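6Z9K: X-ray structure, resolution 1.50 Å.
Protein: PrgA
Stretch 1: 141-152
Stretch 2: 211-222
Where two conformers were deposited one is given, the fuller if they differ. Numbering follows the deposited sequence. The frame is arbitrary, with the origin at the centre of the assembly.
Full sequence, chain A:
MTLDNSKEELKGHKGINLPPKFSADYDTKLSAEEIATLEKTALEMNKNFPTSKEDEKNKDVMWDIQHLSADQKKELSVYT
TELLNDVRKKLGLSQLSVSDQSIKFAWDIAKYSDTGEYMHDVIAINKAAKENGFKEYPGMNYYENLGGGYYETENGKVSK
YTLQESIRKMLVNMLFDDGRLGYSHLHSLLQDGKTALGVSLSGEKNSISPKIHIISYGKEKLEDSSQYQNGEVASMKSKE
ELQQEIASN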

# COMPACT_ATOMS: atom_id res chain seq x y z
N ASN A 141 14.22 9.31 -1.04
CA ASN A 141 13.05 8.52 -1.49
C ASN A 141 11.78 9.32 -1.15
O ASN A 141 11.41 9.39 0.00
CB ASN A 141 13.01 7.19 -0.76
CG ASN A 141 11.63 6.61 -0.78
OD1 ASN A 141 10.98 6.60 -1.83
ND2 ASN A 141 11.19 6.13 0.37
N TYR A 142 11.09 9.86 -2.15
CA TYR A 142 9.75 10.44 -1.91
C TYR A 142 8.70 9.68 -2.71
O TYR A 142 7.64 10.25 -2.93
CB TYR A 142 9.64 11.90 -2.33
CG TYR A 142 10.64 12.78 -1.66
CD1 TYR A 142 10.92 12.62 -0.30
CD2 TYR A 142 11.29 13.76 -2.37
CE1 TYR A 142 11.88 13.41 0.33
CE2 TYR A 142 12.19 14.61 -1.73
CZ TYR A 142 12.52 14.39 -0.40
OH TYR A 142 13.46 15.20 0.20
N TYR A 143 8.91 8.41 -3.04
CA TYR A 143 7.95 7.65 -3.84
C TYR A 143 7.45 6.39 -3.12
O TYR A 143 6.36 5.95 -3.44
CB TYR A 143 8.60 7.23 -5.16
CG TYR A 143 8.82 8.38 -6.11
CD1 TYR A 143 7.76 9.00 -6.72
CD2 TYR A 143 10.11 8.85 -6.40
CE1 TYR A 143 7.93 10.05 -7.59
CE2 TYR A 143 10.30 9.88 -7.29
CZ TYR A 143 9.21 10.48 -7.91
OH TYR A 143 9.39 11.50 -8.79
N GLU A 144 8.30 5.78 -2.27
CA GLU A 144 8.06 4.41 -1.79
C GLU A 144 7.77 4.32 -0.29
O GLU A 144 8.48 4.92 0.54
CB GLU A 144 9.30 3.57 -2.14
CG GLU A 144 9.27 2.16 -1.60
CD GLU A 144 10.49 1.36 -2.03
OE1 GLU A 144 11.50 1.43 -1.33
OE2 GLU A 144 10.39 0.78 -3.13
N ASN A 145 6.76 3.52 0.06
CA ASN A 145 6.56 2.94 1.41
C ASN A 145 6.82 1.44 1.26
O ASN A 145 6.17 0.79 0.47
CB ASN A 145 5.18 3.32 1.95
CG ASN A 145 5.10 4.79 2.28
OD1 ASN A 145 5.63 5.22 3.31
ND2 ASN A 145 4.44 5.57 1.42
N LEU A 146 7.78 0.93 2.01
CA LEU A 146 8.28 -0.44 1.81
C LEU A 146 7.91 -1.30 3.02
O LEU A 146 8.18 -0.91 4.13
CB LEU A 146 9.80 -0.33 1.63
CG LEU A 146 10.60 -1.57 1.31
CD1 LEU A 146 10.17 -2.17 -0.01
CD2 LEU A 146 12.07 -1.20 1.30
N GLY A 147 7.32 -2.44 2.75
CA GLY A 147 7.04 -3.45 3.78
C GLY A 147 7.89 -4.67 3.60
O GLY A 147 7.73 -5.34 2.62
N GLY A 148 8.78 -4.97 4.54
CA GLY A 148 9.63 -6.15 4.40
C GLY A 148 9.34 -7.15 5.49
O GLY A 148 8.92 -6.68 6.49
N GLY A 149 9.33 -8.42 5.13
CA GLY A 149 9.23 -9.54 6.09
C GLY A 149 7.79 -9.83 6.47
O GLY A 149 7.57 -10.45 7.54
N TYR A 150 6.85 -9.47 5.60
CA TYR A 150 5.42 -9.72 5.85
C TYR A 150 5.01 -11.06 5.23
O TYR A 150 3.92 -11.54 5.57
CB TYR A 150 4.57 -8.60 5.26
CG TYR A 150 4.52 -7.39 6.12
CD1 TYR A 150 5.46 -6.39 6.03
CD2 TYR A 150 3.49 -7.21 7.05
CE1 TYR A 150 5.43 -5.29 6.87
CE2 TYR A 150 3.43 -6.11 7.86
CZ TYR A 150 4.39 -5.13 7.78
OH TYR A 150 4.22 -4.12 8.67
N TYR A 151 5.82 -11.63 4.35
CA TYR A 151 5.50 -12.91 3.64
C TYR A 151 6.79 -13.62 3.21
O TYR A 151 7.86 -13.10 3.46
CB TYR A 151 4.52 -12.66 2.47
CG TYR A 151 5.13 -11.96 1.28
CD1 TYR A 151 5.32 -10.59 1.27
CD2 TYR A 151 5.44 -12.64 0.13
CE1 TYR A 151 5.90 -9.92 0.19
CE2 TYR A 151 5.99 -12.00 -0.96
CZ TYR A 151 6.22 -10.63 -0.95
OH TYR A 151 6.79 -9.99 -2.03
N GLU A 152 6.68 -14.85 2.70
CA GLU A 152 7.81 -15.69 2.22
C GLU A 152 7.50 -16.23 0.82
O GLU A 152 6.34 -16.48 0.59
CB GLU A 152 8.05 -16.89 3.15
CG GLU A 152 8.53 -16.51 4.55
CD GLU A 152 7.43 -16.06 5.50
OE1 GLU A 152 7.54 -14.94 6.06
OE2 GLU A 152 6.48 -16.81 5.68
N LYS A 211 9.55 -8.35 -0.43
CA LYS A 211 9.12 -6.98 -0.15
C LYS A 211 7.82 -6.65 -0.84
O LYS A 211 7.49 -7.24 -1.88
CB LYS A 211 10.14 -6.01 -0.74
CG LYS A 211 11.50 -6.07 -0.08
CD LYS A 211 12.48 -5.29 -0.94
CE LYS A 211 13.88 -5.47 -0.47
NZ LYS A 211 14.84 -4.81 -1.37
N ILE A 212 7.14 -5.71 -0.19
CA ILE A 212 5.98 -5.01 -0.80
C ILE A 212 6.38 -3.56 -0.98
O ILE A 212 6.71 -2.89 0.01
CB ILE A 212 4.76 -5.11 0.11
CG1 ILE A 212 4.44 -6.57 0.46
CG2 ILE A 212 3.61 -4.35 -0.56
CD1 ILE A 212 3.41 -6.75 1.58
N HIS A 213 6.28 -3.06 -2.20
CA HIS A 213 6.60 -1.66 -2.55
C HIS A 213 5.29 -0.93 -2.85
O HIS A 213 4.65 -1.25 -3.85
CB HIS A 213 7.51 -1.59 -3.81
CG HIS A 213 8.77 -2.41 -3.76
ND1 HIS A 213 10.02 -1.84 -3.57
CD2 HIS A 213 9.00 -3.74 -3.96
CE1 HIS A 213 10.95 -2.80 -3.60
NE2 HIS A 213 10.35 -3.96 -3.84
N ILE A 214 4.91 0.00 -1.98
CA ILE A 214 3.76 0.89 -2.25
C ILE A 214 4.32 2.21 -2.79
O ILE A 214 5.01 2.92 -2.09
CB ILE A 214 2.89 1.06 -1.00
CG1 ILE A 214 2.32 -0.29 -0.54
CG2 ILE A 214 1.79 2.10 -1.30
CD1 ILE A 214 1.34 -0.22 0.66
N ILE A 215 4.05 2.46 -4.06
CA ILE A 215 4.55 3.63 -4.83
C ILE A 215 3.39 4.61 -5.03
O ILE A 215 2.35 4.20 -5.52
CB ILE A 215 5.20 3.16 -6.15
CG1 ILE A 215 6.26 2.07 -5.91
CG2 ILE A 215 5.73 4.40 -6.85
CD1 ILE A 215 7.27 2.39 -4.89
N SER A 216 3.51 5.83 -4.54
CA SER A 216 2.38 6.80 -4.68
C SER A 216 2.91 8.21 -4.84
O SER A 216 4.04 8.50 -4.44
CB SER A 216 1.44 6.66 -3.51
OG SER A 216 2.09 6.90 -2.28
N TYR A 217 2.15 9.07 -5.50
CA TYR A 217 2.63 10.40 -5.89
C TYR A 217 1.45 11.20 -6.43
O TYR A 217 0.36 10.62 -6.71
CB TYR A 217 3.71 10.27 -6.98
CG TYR A 217 3.26 9.42 -8.15
CD1 TYR A 217 2.51 9.93 -9.21
CD2 TYR A 217 3.58 8.05 -8.18
CE1 TYR A 217 2.05 9.12 -10.24
CE2 TYR A 217 3.07 7.23 -9.17
CZ TYR A 217 2.36 7.76 -10.24
OH TYR A 217 1.87 6.99 -11.27
N GLY A 218 1.70 12.49 -6.59
CA GLY A 218 0.87 13.38 -7.38
C GLY A 218 1.50 13.83 -8.68
O GLY A 218 2.64 13.46 -8.95
N LYS A 219 0.76 14.57 -9.47
CA LYS A 219 1.23 14.91 -10.83
C LYS A 219 2.42 15.86 -10.75
O LYS A 219 3.18 15.95 -11.74
CB LYS A 219 0.09 15.44 -11.68
CG LYS A 219 -0.42 16.81 -11.38
CD LYS A 219 -1.73 17.08 -12.17
CE LYS A 219 -2.65 15.87 -12.21
NZ LYS A 219 -4.03 16.18 -12.67
N GLU A 220 2.62 16.52 -9.62
CA GLU A 220 3.79 17.44 -9.46
C GLU A 220 5.12 16.67 -9.44
O GLU A 220 6.14 17.33 -9.62
CB GLU A 220 3.67 18.20 -8.15
CG GLU A 220 2.38 18.99 -8.06
CD GLU A 220 1.12 18.26 -7.60
OE1 GLU A 220 1.22 17.06 -7.22
OE2 GLU A 220 0.06 18.93 -7.65
N LYS A 221 5.11 15.34 -9.32
CA LYS A 221 6.36 14.54 -9.36
C LYS A 221 6.80 14.23 -10.78
O LYS A 221 7.90 13.71 -10.96
CB LYS A 221 6.16 13.22 -8.61
CG LYS A 221 6.00 13.37 -7.13
CD LYS A 221 7.24 14.00 -6.55
CE LYS A 221 7.42 13.94 -5.05
NZ LYS A 221 6.49 14.85 -4.38
N LEU A 222 5.97 14.48 -11.78
CA LEU A 222 6.35 14.18 -13.18
C LEU A 222 7.15 15.36 -13.70
O LEU A 222 6.80 16.52 -13.40
CB LEU A 222 5.11 13.98 -14.07
CG LEU A 222 4.33 12.69 -13.88
CD1 LEU A 222 2.98 12.83 -14.56
CD2 LEU A 222 5.07 11.50 -14.46
O HOH W 1 5.53 10.98 -4.09
O HOH W 2 4.04 5.44 -1.38

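Neighbouring antiparallel strands are bound by their backbones, but their side chains decide what each face of the sheet becomes, and this pair in PrgA illustrates the principle. On the face carrying Ile-212 and Ile-214, Ile-212, paired with Gly-147, meets residues beyond the partner strand: its CG1 lies 3.7 Å from CE1 of Tyr-151, and its CD1 4.3 Å from CB of Tyr-150. The other face mixes apolar and polar contacts. CD1 of Leu-146 sits over one face of the His-213 ring, 3.8 Å from its centroid, a CH-pi contact, while CD1 of Ile-215 packs 3.6 Å from CB of Glu-144. Just before the strand, Tyr-143 places CD1 4.3 Å from CB of Tyr-217, which lies at its ring edge, and OH 3.7 Å from CB of Lys-221.

Beneath these side chains, Asn-145 exchanges a reciprocal pair of hydrogen bonds with Ile-214, and Gly-147 another with Ile-212. The nearly straight bonds from Asn-145 N to Ile-214 O and from Gly-147 N to Ile-212 O, both 2.8 Å, fix the register.

Polar groups complete the contact. At the edge of its ring, His-213 donates from ND1 to OE2 of Glu-144 (2.7 Å, almost linear). Tyr-151 OH donates to Lys-211 O at 2.8 Å. Ser-216 N reaches Tyr-143 O at 3.1 Å, and a water donates to both Tyr-142 O and Ser-216 O.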